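Local atomic coordinates of cytosolic phospholipase A2 delta (Homo sapiens, PDB entry 5IZ5), a protein that hydrolyses the sn-2 ester of glycerophospholipids in a calcium-dependent manner, with a preference for linoleic acid at that position. Residues V326-G334 / I656-F664; I364-A372 / I524-F535. The protein carries 3 engineered substitutions. All coordinates share one frame; numbering follows the deposited sequence.

Contact 1: residues V326-G334 / I656-F664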
ATOM      1  N   VAL B 326      14.918  18.555 -12.425  1.00 45.49           N
ATOM      2  CA  VAL B 326      13.907  17.509 -12.316  1.00 44.17           C
ATOM      3  C   VAL B 326      12.563  18.183 -12.046  1.00 42.28           C
ATOM      4  O   VAL B 326      12.369  18.826 -11.012  1.00 42.11           O
ATOM      5  CB  VAL B 326      14.263  16.504 -11.203  1.00 44.55           C
ATOM      6  CG1 VAL B 326      13.204  15.415 -11.086  1.00 44.24           C
ATOM      7  CG2 VAL B 326      15.629  15.877 -11.471  1.00 44.71           C
ATOM      8  N   VAL B 327      11.651  18.044 -12.999  1.00 41.63           N
ATOM      9  CA  VAL B 327      10.338  18.678 -12.932  1.00 42.65           C
ATOM     10  C   VAL B 327       9.264  17.612 -12.735  1.00 43.12           C
ATOM     11  O   VAL B 327       9.280  16.582 -13.401  1.00 42.85           O
ATOM     12  CB  VAL B 327      10.032  19.458 -14.227  1.00 41.39           C
ATOM     13  CG1 VAL B 327       8.636  20.062 -14.184  1.00 41.27           C
ATOM     14  CG2 VAL B 327      11.073  20.551 -14.451  1.00 41.86           C
ATOM     15  N   GLY B 328       8.330  17.876 -11.826  1.00 43.15           N
ATOM     16  CA  GLY B 328       7.227  16.960 -11.554  1.00 42.78           C
ATOM     17  C   GLY B 328       5.876  17.631 -11.695  1.00 42.34           C
ATOM     18  O   GLY B 328       5.732  18.820 -11.418  1.00 43.42           O
ATOM     19  N   ILE B 329       4.900  16.873 -12.183  1.00 42.69           N
ATOM     20  CA  ILE B 329       3.495  17.245 -12.112  1.00 44.30           C
ATOM     21  C   ILE B 329       2.880  16.447 -10.985  1.00 46.66           C
ATOM     22  O   ILE B 329       3.086  15.238 -10.907  1.00 46.68           O
ATOM     23  CB  ILE B 329       2.710  16.829 -13.371  1.00 44.77           C
ATOM     24  CG1 ILE B 329       3.135  17.644 -14.587  1.00 44.56           C
ATOM     25  CG2 ILE B 329       1.217  17.027 -13.143  1.00 45.01           C
ATOM     26  CD1 ILE B 329       2.689  17.047 -15.906  1.00 43.69           C
ATOM     27  N   MET B 330       2.074  17.114 -10.165  1.00 45.24           N
ATOM     28  CA  MET B 330       1.465  16.503  -8.995  1.00 44.56           C
ATOM     29  C   MET B 330      -0.018  16.856  -8.985  1.00 43.77           C
ATOM     30  O   MET B 330      -0.381  18.032  -8.930  1.00 43.83           O
ATOM     31  CB  MET B 330       2.188  17.080  -7.783  1.00 44.94           C
ATOM     32  CG  MET B 330       1.634  16.854  -6.399  1.00 44.59           C
ATOM     33  SD  MET B 330       2.844  17.517  -5.233  1.00 45.00           S
ATOM     34  CE  MET B 330       2.128  19.080  -4.684  1.00 44.35           C
ATOM     35  N   ALA B 331      -0.866  15.836  -9.094  1.00 42.56           N
ATOM     36  CA  ALA B 331      -2.308  16.024  -9.209  1.00 42.64           C
ATOM     37  C   ALA B 331      -2.992  15.503  -7.957  1.00 45.24           C
ATOM     38  O   ALA B 331      -2.538  14.520  -7.359  1.00 46.49           O
ATOM     39  CB  ALA B 331      -2.833  15.307 -10.442  1.00 41.87           C
ATOM     40  N   THR B 332      -4.080  16.169  -7.564  1.00 44.53           N
ATOM     41  CA  THR B 332      -4.875  15.757  -6.412  1.00 42.60           C
ATOM     42  C   THR B 332      -6.044  14.908  -6.895  1.00 41.08           C
ATOM     43  O   THR B 332      -6.177  14.613  -8.088  1.00 38.05           O
ATOM     44  CB  THR B 332      -5.446  16.975  -5.642  1.00 44.00           C
ATOM     45  OG1 THR B 332      -6.456  17.624  -6.433  1.00 43.80           O
ATOM     46  CG2 THR B 332      -4.357  17.969  -5.287  1.00 45.57           C
ATOM     47  N   GLY B 333      -6.923  14.554  -5.964  1.00 41.29           N
ATOM     48  CA  GLY B 333      -8.130  13.824  -6.301  1.00 40.72           C
ATOM     49  C   GLY B 333      -9.297  14.709  -6.685  1.00 40.97           C
ATOM     50  O   GLY B 333      -9.188  15.938  -6.711  1.00 45.53           O
ATOM     51  N   GLY B 334     -10.421  14.056  -6.971  1.00 40.39           N
ATOM     52  CA  GLY B 334     -11.684  14.708  -7.306  1.00 40.29           C
ATOM     53  C   GLY B 334     -12.424  14.044  -8.450  1.00 40.41           C
ATOM     54  O   GLY B 334     -12.904  14.729  -9.356  1.00 43.08           O
ATOM     55  N   ILE B 656      -5.580  12.616   3.140  1.00 66.24           N
ATOM     56  CA  ILE B 656      -5.021  13.880   2.625  1.00 64.55           C
ATOM     57  C   ILE B 656      -4.985  13.928   1.106  1.00 61.48           C
ATOM     58  O   ILE B 656      -4.413  13.039   0.467  1.00 60.35           O
ATOM     59  CB  ILE B 656      -3.570  14.122   3.089  1.00 67.25           C
ATOM     60  CG1 ILE B 656      -3.468  14.080   4.617  1.00 69.53           C
ATOM     61  CG2 ILE B 656      -3.088  15.468   2.560  1.00 65.55           C
ATOM     62  CD1 ILE B 656      -2.060  14.229   5.159  1.00 71.62           C
ATOM     63  N   ASN B 657      -5.507  15.020   0.548  1.00 56.78           N
ATOM     64  CA  ASN B 657      -5.759  15.121  -0.885  1.00 57.60           C
ATOM     65  C   ASN B 657      -4.538  15.579  -1.683  1.00 55.58           C
ATOM     66  O   ASN B 657      -4.604  16.573  -2.417  1.00 56.46           O
ATOM     67  CB  ASN B 657      -6.945  16.061  -1.126  1.00 56.03           C
ATOM     68  CG  ASN B 657      -7.460  16.016  -2.552  1.00 58.35           C
ATOM     69  OD1 ASN B 657      -7.329  15.010  -3.251  1.00 60.20           O
ATOM     70  ND2 ASN B 657      -8.061  17.114  -2.992  1.00 61.91           N
ATOM     71  N   THR B 658      -3.448  14.816  -1.572  1.00 54.74           N
ATOM     72  CA  THR B 658      -2.197  15.127  -2.256  1.00 53.39           C
ATOM     73  C   THR B 658      -1.488  13.869  -2.769  1.00 50.43           C
ATOM     74  O   THR B 658      -1.578  12.793  -2.165  1.00 49.43           O
ATOM     75  CB  THR B 658      -1.225  15.875  -1.325  1.00 55.30           C
ATOM     76  OG1 THR B 658      -0.077  16.295  -2.070  1.00 59.24           O
ATOM     77  CG2 THR B 658      -0.768  14.991  -0.143  1.00 54.65           C
ATOM     78  N   SER B 659      -0.787  14.017  -3.890  1.00 45.96           N
ATOM     79  CA  SER B 659       0.067  12.954  -4.420  1.00 44.66           C
ATOM     80  C   SER B 659       1.546  13.252  -4.157  1.00 44.95           C
ATOM     81  O   SER B 659       2.420  12.622  -4.739  1.00 47.04           O
ATOM     82  CB  SER B 659      -0.206  12.744  -5.916  1.00 43.35           C
ATOM     83  OG  SER B 659       0.129  13.879  -6.678  1.00 41.35           O
ATOM     84  N   SER B 660       1.810  14.173  -3.231  1.00 43.93           N
ATOM     85  CA  SER B 660       3.156  14.695  -2.984  1.00 43.43           C
ATOM     86  C   SER B 660       4.199  13.731  -2.402  1.00 42.85           C
ATOM     87  O   SER B 660       5.387  13.881  -2.682  1.00 42.36           O
ATOM     88  CB  SER B 660       3.073  15.935  -2.086  1.00 44.99           C
ATOM     89  OG  SER B 660       2.511  15.622  -0.825  1.00 44.20           O
ATOM     90  N   PRO B 661       3.777  12.743  -1.595  1.00 42.26           N
ATOM     91  CA  PRO B 661       4.787  11.839  -1.018  1.00 42.81           C
ATOM     92  C   PRO B 661       5.747  11.194  -2.036  1.00 43.01           C
ATOM     93  O   PRO B 661       6.927  10.994  -1.738  1.00 41.43           O
ATOM     94  CB  PRO B 661       3.941  10.770  -0.324  1.00 42.97           C
ATOM     95  CG  PRO B 661       2.678  11.476   0.007  1.00 42.57           C
ATOM     96  CD  PRO B 661       2.416  12.407  -1.138  1.00 42.62           C
ATOM     97  N   SER B 662       5.243  10.886  -3.222  1.00 45.36           N
ATOM     98  CA  SER B 662       6.075  10.329  -4.291  1.00 49.96           C
ATOM     99  C   SER B 662       7.128  11.326  -4.794  1.00 53.18           C
ATOM    100  O   SER B 662       8.185  10.913  -5.286  1.00 54.47           O
ATOM    101  CB  SER B 662       5.192   9.852  -5.454  1.00 50.77           C
ATOM    102  OG  SER B 662       4.689   8.543  -5.191  1.00 51.24           O
ATOM    103  N   MET B 663       6.837  12.625  -4.676  1.00 54.60           N
ATOM    104  CA  MET B 663       7.802  13.673  -5.021  1.00 53.72           C
ATOM    105  C   MET B 663       8.953  13.782  -4.013  1.00 53.64           C
ATOM    106  O   MET B 663       9.929  14.467  -4.295  1.00 54.17           O
ATOM    107  CB  MET B 663       7.106  15.035  -5.185  1.00 53.42           C
ATOM    108  CG  MET B 663       6.085  15.099  -6.321  1.00 54.02           C
ATOM    109  SD  MET B 663       6.801  14.641  -7.913  1.00 56.11           S
ATOM    110  CE  MET B 663       5.404  14.767  -9.025  1.00 54.68           C
ATOM    111  N   PHE B 664       8.860  13.099  -2.867  1.00 53.14           N
ATOM    112  CA  PHE B 664       9.914  13.150  -1.840  1.00 53.66           C
ATOM    113  C   PHE B 664      10.570  11.819  -1.490  1.00 52.19           C
ATOM    114  O   PHE B 664      11.277  11.721  -0.489  1.00 52.13           O
ATOM    115  CB  PHE B 664       9.367  13.807  -0.572  1.00 56.12           C
ATOM    116  CG  PHE B 664       8.957  15.220  -0.786  1.00 59.42           C
ATOM    117  CD1 PHE B 664       9.904  16.223  -0.765  1.00 63.32           C
ATOM    118  CD2 PHE B 664       7.637  15.545  -1.061  1.00 61.45           C
ATOM    119  CE1 PHE B 664       9.539  17.533  -0.986  1.00 64.01           C
ATOM    120  CE2 PHE B 664       7.264  16.853  -1.284  1.00 62.71           C
ATOM    121  CZ  PHE B 664       8.221  17.850  -1.248  1.00 64.20           C
TER
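Met330 lays its thioether over Ser660, with SD 3.5 Å from Ser660 CB. Its CG lies anti to the backbone N (chi1 169°), and this carries the chain from strand 327-331 toward the 656-664 segment. There CG also meets Ser659 OG. Met663 packs beside it, bent at chi2, and its CE rests 3.8 Å from Gly328 CA. This methyl sits within clashing distance of where a CB on Gly328 would be. Two hydrogen bonds tie the loop to the end of the strand and the turn after it. Ser659 OG donates to Ala331 O at 2.8 Å, from a position tilted 32° out of the carbonyl plane, and it also bonds Ser362 of the adjacent strand 360-363. Asn657 OD1 accepts from Gly333 N at 2.8 Å, with an N-H...O angle of 151°. The Asn657 side chain crosses that of Thr332 at about a right angle, while Thr332 OG1 turns to Gly333 O and to Tyr678 N. With an alanine at Asn657, Gly333 N would probably lose this acceptor and the glycine-rich turn would be freer to shift. Gly333 directly precedes Gly334, which belongs to the substrate-binding pair with Gly335. Met330 from the strand and Met663 from the loop thus make an apolar middle, while the bonds gather at the strand's end and in the turn after it, where the chain heads toward the substrate site.

Contact 2: residues I364-A372 / I524-F535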
ATOM      1  N   ILE B 364      -3.429  10.813  -7.555  1.00 37.83           N
ATOM      2  CA  ILE B 364      -4.276  10.007  -6.673  1.00 38.12           C
ATOM      3  C   ILE B 364      -5.715  10.070  -7.160  1.00 37.73           C
ATOM      4  O   ILE B 364      -6.083  10.976  -7.923  1.00 38.70           O
ATOM      5  CB  ILE B 364      -4.247  10.515  -5.219  1.00 38.09           C
ATOM      6  CG1 ILE B 364      -4.527  12.028  -5.168  1.00 39.13           C
ATOM      7  CG2 ILE B 364      -2.904  10.205  -4.576  1.00 38.38           C
ATOM      8  CD1 ILE B 364      -4.883  12.539  -3.792  1.00 39.16           C
ATOM      9  N   SER B 365      -6.514   9.097  -6.725  1.00 38.53           N
ATOM     10  CA  SER B 365      -7.960   9.083  -6.959  1.00 38.77           C
ATOM     11  C   SER B 365      -8.328   9.308  -8.447  1.00 38.80           C
ATOM     12  O   SER B 365      -7.735   8.651  -9.298  1.00 39.92           O
ATOM     13  CB  SER B 365      -8.659  10.060  -6.020  1.00 40.28           C
ATOM     14  OG  SER B 365      -9.946   9.535  -5.674  1.00 40.13           O
ATOM     15  N   GLY B 366      -9.276  10.204  -8.767  1.00 37.03           N
ATOM     16  CA  GLY B 366      -9.711  10.448 -10.156  1.00 36.90           C
ATOM     17  C   GLY B 366      -8.629  10.830 -11.153  1.00 36.41           C
ATOM     18  O   GLY B 366      -8.776  10.583 -12.356  1.00 37.38           O
ATOM     19  N   SER B 367      -7.552  11.444 -10.671  1.00 36.80           N
ATOM     20  CA  SER B 367      -6.409  11.772 -11.531  1.00 39.05           C
ATOM     21  C   SER B 367      -5.753  10.532 -12.134  1.00 38.78           C
ATOM     22  O   SER B 367      -5.235  10.598 -13.256  1.00 38.25           O
ATOM     23  CB  SER B 367      -5.353  12.561 -10.759  1.00 38.82           C
ATOM     24  OG  SER B 367      -5.794  13.884 -10.549  1.00 43.28           O
ATOM     25  N   THR B 368      -5.793   9.409 -11.404  1.00 37.13           N
ATOM     26  CA  THR B 368      -5.205   8.152 -11.886  1.00 37.15           C
ATOM     27  C   THR B 368      -5.942   7.601 -13.099  1.00 36.91           C
ATOM     28  O   THR B 368      -5.369   6.817 -13.858  1.00 37.92           O
ATOM     29  CB  THR B 368      -5.166   7.035 -10.806  1.00 36.22           C
ATOM     30  OG1 THR B 368      -6.497   6.639 -10.449  1.00 37.01           O
ATOM     31  CG2 THR B 368      -4.406   7.487  -9.563  1.00 35.12           C
ATOM     32  N   TRP B 369      -7.203   7.993 -13.283  1.00 35.30           N
ATOM     33  CA  TRP B 369      -7.972   7.543 -14.442  1.00 36.71           C
ATOM     34  C   TRP B 369      -7.404   8.142 -15.722  1.00 37.87           C
ATOM     35  O   TRP B 369      -7.301   7.457 -16.742  1.00 39.25           O
ATOM     36  CB  TRP B 369      -9.457   7.916 -14.331  1.00 36.88           C
ATOM     37  CG  TRP B 369     -10.123   7.475 -13.055  1.00 37.05           C
ATOM     38  CD1 TRP B 369      -9.652   6.572 -12.144  1.00 37.07           C
ATOM     39  CD2 TRP B 369     -11.397   7.906 -12.572  1.00 38.37           C
ATOM     40  NE1 TRP B 369     -10.540   6.437 -11.105  1.00 37.42           N
ATOM     41  CE2 TRP B 369     -11.625   7.239 -11.348  1.00 37.97           C
ATOM     42  CE3 TRP B 369     -12.367   8.808 -13.051  1.00 38.26           C
ATOM     43  CZ2 TRP B 369     -12.785   7.435 -10.597  1.00 38.81           C
ATOM     44  CZ3 TRP B 369     -13.519   9.008 -12.302  1.00 39.01           C
ATOM     45  CH2 TRP B 369     -13.719   8.323 -11.085  1.00 38.76           C
ATOM     46  N   THR B 370      -7.059   9.427 -15.667  1.00 38.09           N
ATOM     47  CA  THR B 370      -6.425  10.108 -16.790  1.00 39.22           C
ATOM     48  C   THR B 370      -5.087   9.443 -17.089  1.00 37.95           C
ATOM     49  O   THR B 370      -4.795   9.096 -18.239  1.00 36.28           O
ATOM     50  CB  THR B 370      -6.179  11.593 -16.470  1.00 41.18           C
ATOM     51  OG1 THR B 370      -7.405  12.201 -16.054  1.00 42.39           O
ATOM     52  CG2 THR B 370      -5.640  12.345 -17.688  1.00 41.38           C
ATOM     53  N   MET B 371      -4.299   9.253 -16.034  1.00 36.09           N
ATOM     54  CA  MET B 371      -2.978   8.661 -16.147  1.00 37.72           C
ATOM     55  C   MET B 371      -3.051   7.265 -16.755  1.00 39.06           C
ATOM     56  O   MET B 371      -2.325   6.953 -17.697  1.00 38.10           O
ATOM     57  CB  MET B 371      -2.298   8.602 -14.773  1.00 37.84           C
ATOM     58  CG  MET B 371      -1.983   9.972 -14.200  1.00 37.32           C
ATOM     59  SD  MET B 371      -1.559   9.933 -12.454  1.00 37.09           S
ATOM     60  CE  MET B 371      -0.007   9.035 -12.511  1.00 39.12           C
ATOM     61  N   ALA B 372      -3.942   6.437 -16.227  1.00 40.32           N
ATOM     62  CA  ALA B 372      -4.062   5.057 -16.685  1.00 40.17           C
ATOM     63  C   ALA B 372      -4.460   4.981 -18.155  1.00 40.82           C
ATOM     64  O   ALA B 372      -3.879   4.220 -18.926  1.00 40.66           O
ATOM     65  CB  ALA B 372      -5.066   4.304 -15.833  1.00 40.77           C
ATOM     66  N   ILE B 524      -5.938  -3.195 -15.266  1.00 35.89           N
ATOM     67  CA  ILE B 524      -5.665  -1.918 -14.598  1.00 36.55           C
ATOM     68  C   ILE B 524      -6.872  -1.312 -13.868  1.00 35.34           C
ATOM     69  O   ILE B 524      -6.689  -0.598 -12.881  1.00 35.47           O
ATOM     70  CB  ILE B 524      -5.018  -0.857 -15.535  1.00 36.66           C
ATOM     71  CG1 ILE B 524      -4.509   0.324 -14.694  1.00 38.02           C
ATOM     72  CG2 ILE B 524      -5.994  -0.385 -16.601  1.00 35.92           C
ATOM     73  CD1 ILE B 524      -3.062   0.671 -14.908  1.00 40.55           C
ATOM     74  N   CYS B 525      -8.087  -1.621 -14.315  1.00 35.00           N
ATOM     75  CA  CYS B 525      -9.288  -1.151 -13.620  1.00 36.71           C
ATOM     76  C   CYS B 525      -9.315  -1.563 -12.144  1.00 36.98           C
ATOM     77  O   CYS B 525      -9.905  -0.860 -11.330  1.00 36.97           O
ATOM     78  CB  CYS B 525     -10.570  -1.620 -14.319  1.00 36.15           C
ATOM     79  SG  CYS B 525     -10.817  -3.411 -14.400  1.00 36.94           S
ATOM     80  N   PHE B 526      -8.669  -2.678 -11.802  1.00 35.83           N
ATOM     81  CA  PHE B 526      -8.605  -3.131 -10.412  1.00 36.27           C
ATOM     82  C   PHE B 526      -7.683  -2.265  -9.578  1.00 36.51           C
ATOM     83  O   PHE B 526      -7.927  -2.080  -8.392  1.00 36.20           O
ATOM     84  CB  PHE B 526      -8.224  -4.617 -10.314  1.00 35.61           C
ATOM     85  CG  PHE B 526      -9.296  -5.524 -10.823  1.00 36.72           C
ATOM     86  CD1 PHE B 526     -10.341  -5.925  -9.997  1.00 37.32           C
ATOM     87  CD2 PHE B 526      -9.299  -5.932 -12.149  1.00 38.46           C
ATOM     88  CE1 PHE B 526     -11.357  -6.734 -10.484  1.00 37.88           C
ATOM     89  CE2 PHE B 526     -10.305  -6.743 -12.640  1.00 37.94           C
ATOM     90  CZ  PHE B 526     -11.335  -7.141 -11.808  1.00 37.90           C
ATOM     91  N   LEU B 527      -6.627  -1.738 -10.184  1.00 35.27           N
ATOM     92  CA  LEU B 527      -5.782  -0.781  -9.494  1.00 35.91           C
ATOM     93  C   LEU B 527      -6.460   0.589  -9.437  1.00 35.19           C
ATOM     94  O   LEU B 527      -6.415   1.255  -8.410  1.00 35.03           O
ATOM     95  CB  LEU B 527      -4.410  -0.674 -10.155  1.00 36.94           C
ATOM     96  CG  LEU B 527      -3.552  -1.941 -10.131  1.00 38.51           C
ATOM     97  CD1 LEU B 527      -2.161  -1.616 -10.642  1.00 40.18           C
ATOM     98  CD2 LEU B 527      -3.460  -2.555  -8.740  1.00 39.44           C
ATOM     99  N   GLU B 528      -7.087   1.000 -10.532  1.00 34.34           N
ATOM    100  CA  GLU B 528      -7.856   2.240 -10.539  1.00 37.00           C
ATOM    101  C   GLU B 528      -8.913   2.244  -9.437  1.00 36.74           C
ATOM    102  O   GLU B 528      -9.149   3.275  -8.805  1.00 38.65           O
ATOM    103  CB  GLU B 528      -8.511   2.462 -11.900  1.00 37.09           C
ATOM    104  CG  GLU B 528      -7.516   2.880 -12.964  1.00 38.40           C
ATOM    105  CD  GLU B 528      -8.123   2.893 -14.349  1.00 39.79           C
ATOM    106  OE1 GLU B 528      -8.438   1.807 -14.879  1.00 39.84           O
ATOM    107  OE2 GLU B 528      -8.294   3.994 -14.907  1.00 43.34           O
ATOM    108  N   ALA B 529      -9.524   1.086  -9.197  1.00 36.13           N
ATOM    109  CA  ALA B 529     -10.534   0.949  -8.149  1.00 35.55           C
ATOM    110  C   ALA B 529      -9.963   1.197  -6.754  1.00 36.24           C
ATOM    111  O   ALA B 529     -10.623   1.842  -5.951  1.00 35.97           O
ATOM    112  CB  ALA B 529     -11.182  -0.419  -8.209  1.00 34.84           C
ATOM    113  N   ILE B 530      -8.759   0.673  -6.479  1.00 37.87           N
ATOM    114  CA  ILE B 530      -8.027   0.895  -5.218  1.00 38.66           C
ATOM    115  C   ILE B 530      -7.687   2.364  -5.077  1.00 37.81           C
ATOM    116  O   ILE B 530      -7.917   2.968  -4.031  1.00 37.69           O
ATOM    117  CB  ILE B 530      -6.652   0.165  -5.184  1.00 39.85           C
ATOM    118  CG1 ILE B 530      -6.763  -1.335  -5.475  1.00 41.97           C
ATOM    119  CG2 ILE B 530      -5.891   0.435  -3.879  1.00 38.03           C
ATOM    120  CD1 ILE B 530      -7.642  -2.120  -4.548  1.00 44.63           C
ATOM    121  N   TRP B 531      -7.104   2.927  -6.129  1.00 36.37           N
ATOM    122  CA  TRP B 531      -6.658   4.321  -6.115  1.00 36.11           C
ATOM    123  C   TRP B 531      -7.810   5.296  -5.882  1.00 35.05           C
ATOM    124  O   TRP B 531      -7.620   6.341  -5.264  1.00 35.55           O
ATOM    125  CB  TRP B 531      -5.938   4.664  -7.426  1.00 36.43           C
ATOM    126  CG  TRP B 531      -4.692   3.847  -7.649  1.00 36.43           C
ATOM    127  CD1 TRP B 531      -3.847   3.356  -6.694  1.00 37.03           C
ATOM    128  CD2 TRP B 531      -4.143   3.456  -8.906  1.00 36.88           C
ATOM    129  NE1 TRP B 531      -2.813   2.678  -7.274  1.00 36.63           N
ATOM    130  CE2 TRP B 531      -2.968   2.723  -8.635  1.00 36.94           C
ATOM    131  CE3 TRP B 531      -4.535   3.646 -10.240  1.00 36.19           C
ATOM    132  CZ2 TRP B 531      -2.177   2.185  -9.646  1.00 36.21           C
ATOM    133  CZ3 TRP B 531      -3.752   3.100 -11.243  1.00 36.28           C
ATOM    134  CH2 TRP B 531      -2.585   2.384 -10.940  1.00 35.61           C
ATOM    135  N   SER B 532      -8.985   4.954  -6.395  1.00 34.96           N
ATOM    136  CA  SER B 532     -10.164   5.794  -6.277  1.00 35.39           C
ATOM    137  C   SER B 532     -11.265   5.141  -5.431  1.00 35.98           C
ATOM    138  O   SER B 532     -12.453   5.403  -5.669  1.00 33.91           O
ATOM    139  CB  SER B 532     -10.695   6.147  -7.674  1.00 35.40           C
ATOM    140  OG  SER B 532     -11.143   5.001  -8.380  1.00 36.59           O
ATOM    141  N   ASN B 533     -10.887   4.298  -4.459  1.00 35.49           N
ATOM    142  CA  ASN B 533     -11.902   3.584  -3.650  1.00 38.34           C
ATOM    143  C   ASN B 533     -12.678   4.419  -2.620  1.00 39.31           C
ATOM    144  O   ASN B 533     -13.491   3.885  -1.866  1.00 37.06           O
ATOM    145  CB  ASN B 533     -11.387   2.257  -3.043  1.00 37.47           C
ATOM    146  CG  ASN B 533     -10.391   2.429  -1.906  1.00 39.36           C
ATOM    147  OD1 ASN B 533     -10.190   3.514  -1.367  1.00 39.40           O
ATOM    148  ND2 ASN B 533      -9.754   1.316  -1.530  1.00 41.88           N
ATOM    149  N   ILE B 534     -12.465   5.734  -2.613  1.00 40.77           N
ATOM    150  CA  ILE B 534     -13.408   6.635  -1.946  1.00 41.75           C
ATOM    151  C   ILE B 534     -14.819   6.350  -2.486  1.00 42.64           C
ATOM    152  O   ILE B 534     -15.807   6.450  -1.764  1.00 39.20           O
ATOM    153  CB  ILE B 534     -13.039   8.133  -2.129  1.00 42.58           C
ATOM    154  CG1 ILE B 534     -13.870   9.018  -1.194  1.00 44.47           C
ATOM    155  CG2 ILE B 534     -13.233   8.581  -3.574  1.00 42.70           C
ATOM    156  CD1 ILE B 534     -13.405   8.976   0.246  1.00 46.10           C
ATOM    157  N   PHE B 535     -14.896   5.948  -3.751  1.00 43.68           N
ATOM    158  CA  PHE B 535     -16.182   5.625  -4.362  1.00 44.52           C
ATOM    159  C   PHE B 535     -16.833   4.356  -3.808  1.00 45.72           C
ATOM    160  O   PHE B 535     -18.052   4.220  -3.895  1.00 45.94           O
ATOM    161  CB  PHE B 535     -16.076   5.528  -5.881  1.00 45.57           C
ATOM    162  CG  PHE B 535     -15.948   6.857  -6.567  1.00 47.96           C
ATOM    163  CD1 PHE B 535     -17.043   7.495  -7.150  1.00 50.95           C
ATOM    164  CD2 PHE B 535     -14.719   7.469  -6.633  1.00 49.35           C
ATOM    165  CE1 PHE B 535     -16.892   8.724  -7.776  1.00 52.32           C
ATOM    166  CE2 PHE B 535     -14.560   8.694  -7.248  1.00 51.14           C
ATOM    167  CZ  PHE B 535     -15.647   9.326  -7.821  1.00 51.92           C
TER
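Helix 367-372 and helix 524-531 run nearly antiparallel, at 158°, with their axes 9.7 Å apart. The backbones come nearest where Ser365 meets the C-terminal end of helix 524-531. Ser365 N gives Trp531 O a weak hydrogen bond, and Ser365 CA makes a CA-H...O contact with the same oxygen at 3.2 Å. Ser365 is the nucleophile, placed in a type II' beta turn from Ile364 to Ser367, the nucleophile elbow between strand 360-363 and helix 367-375. Its OG bonds Asp651, probably the proton acceptor of a patatin-like Ser-Asp dyad. Trp369 carries much of the side-chain contact. Its NE1 donates to Ser532 OG at 3.1 Å, and that oxygen lies in the plane of the indole. Ser532 OG, also hydrogen-bonded to Trp432 NE1, donates to Glu528 O at 2.7 Å, from above the carbonyl plane. Ser532 N reaches Glu528 O from the other face, so this oxygen is gripped twice. One face of the indole is covered by Gly366 CA. At the far end of the ring, Trp369 CH2 packs on Phe535 CZ at 3.9 Å, ring planes at 47°. Glu528 lies alongside Ala372, its OE2 3.4 Å from Ala372 CB, and its carboxylate stands steeply to the indole. Thr368 CB sits 3.5 Å from Trp531 CE3. Thr368 OG1 lies between the backbone N and the carbonyl carbon (chi1 66°), which turns it back to Ser365 O at 2.6 Å. That oxygen also accepts from Thr368 N, so two bonds from Thr368 brace the nucleophile's turn. Trp432 of helix 428-441 stacks on Phe535, and Leu436 of that helix touches Trp369. Tyr466 of strand 463-471 stacks on Trp531, while helix 335-351 lies against Trp369 and Thr370.

Of the four segments, 326-334 comes first along the chain and leads into the glycine-rich turn. The chain then passes through helix 335-351 and strand 360-363 to 364-372. Contact 2 closes a loop when 524-535 packs against that segment. Contact 1 closes a longer loop when 656-664 returns to 326-334, so contact 2 is nested inside it. Contact 1 joins a central strand of the mixed sheet to the loop before strand 672-676. Contact 2 joins the nucleophile turn and its helix to a later helix pair. The two touch directly: Ser367 OG lies 2.6 Å from Thr332 O, a probable hydrogen bond, and Ile364 packs against Asn657 and Thr658.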